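Local coordinates for protein putative TetR-family transcriptional regulator (Syntrophomonas wolfei subsp. wolfei, PDB 3LWJ) that probably binds DNA through a helix-turn-helix motif and regulates transcription, at residues A[14-18]-A[62-66]. Residues are numbered along the deposited sequence; the frame is centred on the assembly and turned at random.
Sequences RQKIL and NLLED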
ATOM      1  N   ARG A  14     -27.098  11.878 -10.618  1.00 33.45           N
ATOM      2  CA  ARG A  14     -25.984  10.936 -10.449  0.70 33.69           C
ATOM      3  C   ARG A  14     -24.994  11.527  -9.447  1.00 33.16           C
ATOM      4  O   ARG A  14     -24.585  10.865  -8.491  1.00 31.83           O
ATOM      5  CB  ARG A  14     -25.285  10.652 -11.793  0.70 32.82           C
ATOM      6  CG  ARG A  14     -24.214   9.538 -11.765  0.70 34.12           C
ATOM      7  CD  ARG A  14     -23.385   9.545 -13.050  0.70 33.63           C
ATOM      8  NE  ARG A  14     -22.169   8.730 -12.994  0.70 31.09           N
ATOM      9  CZ  ARG A  14     -20.932   9.168 -12.720  0.70 28.69           C
ATOM     10  NH1 ARG A  14     -20.656  10.433 -12.450  0.70 17.84           N
ATOM     11  NH2 ARG A  14     -19.931   8.308 -12.727  0.70 29.15           N
ATOM     12  N   GLN A  15     -24.637  12.788  -9.665  1.00 33.35           N
ATOM     13  CA  GLN A  15     -23.731  13.502  -8.764  1.00 34.56           C
ATOM     14  C   GLN A  15     -24.263  13.661  -7.338  1.00 34.66           C
ATOM     15  O   GLN A  15     -23.496  13.575  -6.370  1.00 35.78           O
ATOM     16  CB  GLN A  15     -23.401  14.907  -9.300  1.00 35.76           C
ATOM     17  CG  GLN A  15     -22.229  15.567  -8.549  1.00 36.35           C
ATOM     18  CD  GLN A  15     -20.996  14.718  -8.618  1.00 42.68           C
ATOM     19  OE1 GLN A  15     -20.602  14.301  -9.703  1.00 48.79           O
ATOM     20  NE2 GLN A  15     -20.399  14.409  -7.462  1.00 41.75           N
ATOM     21  N   LYS A  16     -25.548  13.956  -7.191  1.00 32.76           N
ATOM     22  CA  LYS A  16     -26.073  14.111  -5.847  1.00 31.34           C
ATOM     23  C   LYS A  16     -25.917  12.793  -5.096  1.00 29.16           C
ATOM     24  O   LYS A  16     -25.542  12.801  -3.929  1.00 29.90           O
ATOM     25  CB  LYS A  16     -27.542  14.545  -5.834  1.00 33.57           C
ATOM     26  CG  LYS A  16     -27.936  15.134  -4.474  1.00 36.56           C
ATOM     27  CD  LYS A  16     -29.424  15.373  -4.319  1.00 41.93           C
ATOM     28  CE  LYS A  16     -29.715  15.990  -2.949  1.00 41.76           C
ATOM     29  NZ  LYS A  16     -31.133  15.818  -2.535  1.00 44.55           N
ATOM     30  N   ILE A  17     -26.216  11.670  -5.755  1.00 28.04           N
ATOM     31  CA  ILE A  17     -26.172  10.353  -5.076  1.00 29.23           C
ATOM     32  C   ILE A  17     -24.717  10.031  -4.653  1.00 28.54           C
ATOM     33  O   ILE A  17     -24.482   9.567  -3.538  1.00 27.53           O
ATOM     34  CB  ILE A  17     -26.797   9.203  -5.922  1.00 28.11           C
ATOM     35  CG1 ILE A  17     -28.273   9.472  -6.251  1.00 27.35           C
ATOM     36  CG2 ILE A  17     -26.726   7.881  -5.181  1.00 28.35           C
ATOM     37  CD1 ILE A  17     -28.795   8.651  -7.447  1.00 24.21           C
ATOM     38  N   LEU A  18     -23.760  10.324  -5.536  1.00 29.69           N
ATOM     39  CA  LEU A  18     -22.330  10.120  -5.259  1.00 31.76           C
ATOM     40  C   LEU A  18     -21.804  10.989  -4.109  1.00 32.52           C
ATOM     41  O   LEU A  18     -21.078  10.493  -3.255  1.00 32.78           O
ATOM     42  CB  LEU A  18     -21.492  10.334  -6.530  1.00 31.53           C
ATOM     43  CG  LEU A  18     -21.795   9.404  -7.715  1.00 31.40           C
ATOM     44  CD1 LEU A  18     -20.950   9.782  -8.928  1.00 29.24           C
ATOM     45  CD2 LEU A  18     -21.609   7.917  -7.357  1.00 30.65           C
ATOM     46  N   ASN A  62     -18.367   3.693  -9.496  1.00 25.95           N
ATOM     47  CA  ASN A  62     -18.638   4.950 -10.181  0.50 24.11           C
ATOM     48  C   ASN A  62     -17.798   6.115  -9.597  1.00 24.40           C
ATOM     49  O   ASN A  62     -17.274   6.931 -10.344  1.00 23.65           O
ATOM     50  CB  ASN A  62     -20.146   5.250 -10.196  0.50 24.66           C
ATOM     51  CG  ASN A  62     -20.909   4.472 -11.302  0.50 22.94           C
ATOM     52  OD1 ASN A  62     -21.263   5.041 -12.322  0.50 16.82           O
ATOM     53  ND2 ASN A  62     -21.145   3.170 -11.093  0.50 20.96           N
ATOM     54  N   LEU A  63     -17.665   6.182  -8.278  1.00 23.99           N
ATOM     55  CA  LEU A  63     -16.771   7.160  -7.631  1.00 26.20           C
ATOM     56  C   LEU A  63     -15.328   6.988  -8.122  1.00 23.70           C
ATOM     57  O   LEU A  63     -14.669   7.954  -8.439  1.00 24.12           O
ATOM     58  CB  LEU A  63     -16.812   7.002  -6.105  1.00 24.34           C
ATOM     59  CG  LEU A  63     -18.071   7.504  -5.402  1.00 25.81           C
ATOM     60  CD1 LEU A  63     -18.156   6.944  -3.995  1.00 20.15           C
ATOM     61  CD2 LEU A  63     -18.117   9.021  -5.392  1.00 14.47           C
ATOM     62  N   LEU A  64     -14.857   5.747  -8.216  1.00 23.35           N
ATOM     63  CA  LEU A  64     -13.478   5.499  -8.612  1.00 23.59           C
ATOM     64  C   LEU A  64     -13.223   5.648 -10.123  1.00 24.78           C
ATOM     65  O   LEU A  64     -12.113   6.030 -10.539  1.00 26.41           O
ATOM     66  CB  LEU A  64     -13.023   4.123  -8.147  1.00 22.48           C
ATOM     67  CG  LEU A  64     -12.969   3.867  -6.634  1.00 28.46           C
ATOM     68  CD1 LEU A  64     -12.827   2.354  -6.334  1.00 27.68           C
ATOM     69  CD2 LEU A  64     -11.838   4.652  -5.989  1.00 20.04           C
ATOM     70  N   GLU A  65     -14.219   5.348 -10.935  1.00 22.03           N
ATOM     71  CA  GLU A  65     -14.151   5.624 -12.379  1.00 26.52           C
ATOM     72  C   GLU A  65     -13.941   7.110 -12.679  1.00 24.70           C
ATOM     73  O   GLU A  65     -13.122   7.475 -13.513  1.00 24.61           O
ATOM     74  CB  GLU A  65     -15.450   5.218 -13.077  1.00 27.57           C
ATOM     75  CG  GLU A  65     -15.530   3.745 -13.404  1.00 38.38           C
ATOM     76  CD  GLU A  65     -16.948   3.277 -13.786  1.00 47.95           C
ATOM     77  OE1 GLU A  65     -17.865   4.129 -13.966  1.00 49.00           O
ATOM     78  OE2 GLU A  65     -17.131   2.040 -13.896  1.00 46.90           O
ATOM     79  N   ASP A  66     -14.729   7.947 -12.023  1.00 23.99           N
ATOM     80  CA  ASP A  66     -14.609   9.391 -12.150  1.00 22.69           C
ATOM     81  C   ASP A  66     -13.226   9.830 -11.697  1.00 23.97           C
ATOM     82  O   ASP A  66     -12.622  10.687 -12.307  1.00 27.59           O
ATOM     83  CB  ASP A  66     -15.659  10.058 -11.285  1.00 20.43           C
ATOM     84  CG  ASP A  66     -17.080   9.935 -11.882  1.00 29.02           C
ATOM     85  OD1 ASP A  66     -17.225   9.280 -12.933  1.00 26.92           O
ATOM     86  OD2 ASP A  66     -18.049  10.472 -11.302  1.00 27.06           O
TER
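Asp66 OD2 accepts a hydrogen bond from Arg14 NH1 at 2.8 Å on its syn lone pair, and Arg14 NH2 reaches Asp66 OD1 at 2.9 Å. The guanidinium thus grips the carboxylate end-on in a bidentate salt bridge; aspartate suits the place because its short side chain offers one oxygen to each nitrogen. The fit is not flat: the two planes are turned 46° apart, and NH2 meets OD1 from outside the carboxylate plane. The axes of segments 14-18 and 62-66 pass 11.5 Å apart, a gap a long arginine chain can bridge; with CG anti to the backbone N (chi1 -173°) and the chain extended as far as NE, it carries its charge across. Arg14 and Asn62 are each modelled in two conformers, and the contacts described belong to one of them. Leu18, one turn further along, has a branched apolar end suited to two neighbours: its CD1 packs on one guanidinium face near the rim, while its CB meets Leu63 CD2 at 3.8 Å, buried apolar packing to which Phe53 adds against Leu18. Asn62 ND2 bonds back to Asp58 O. Replacing Asp66 with an alanine would probably leave the Arg14 charge without its mate and the guanidinium freer to turn. The contact joins helix 10-28, the first of the DNA-binding domain, to helix 56-79, which runs on into the larger helical body, the part that in TetR-family relatives binds ligand and dimerises. Charge pairing beside leucine packing is consistent with the ion pair adding orientation to the apolar contact at this junction.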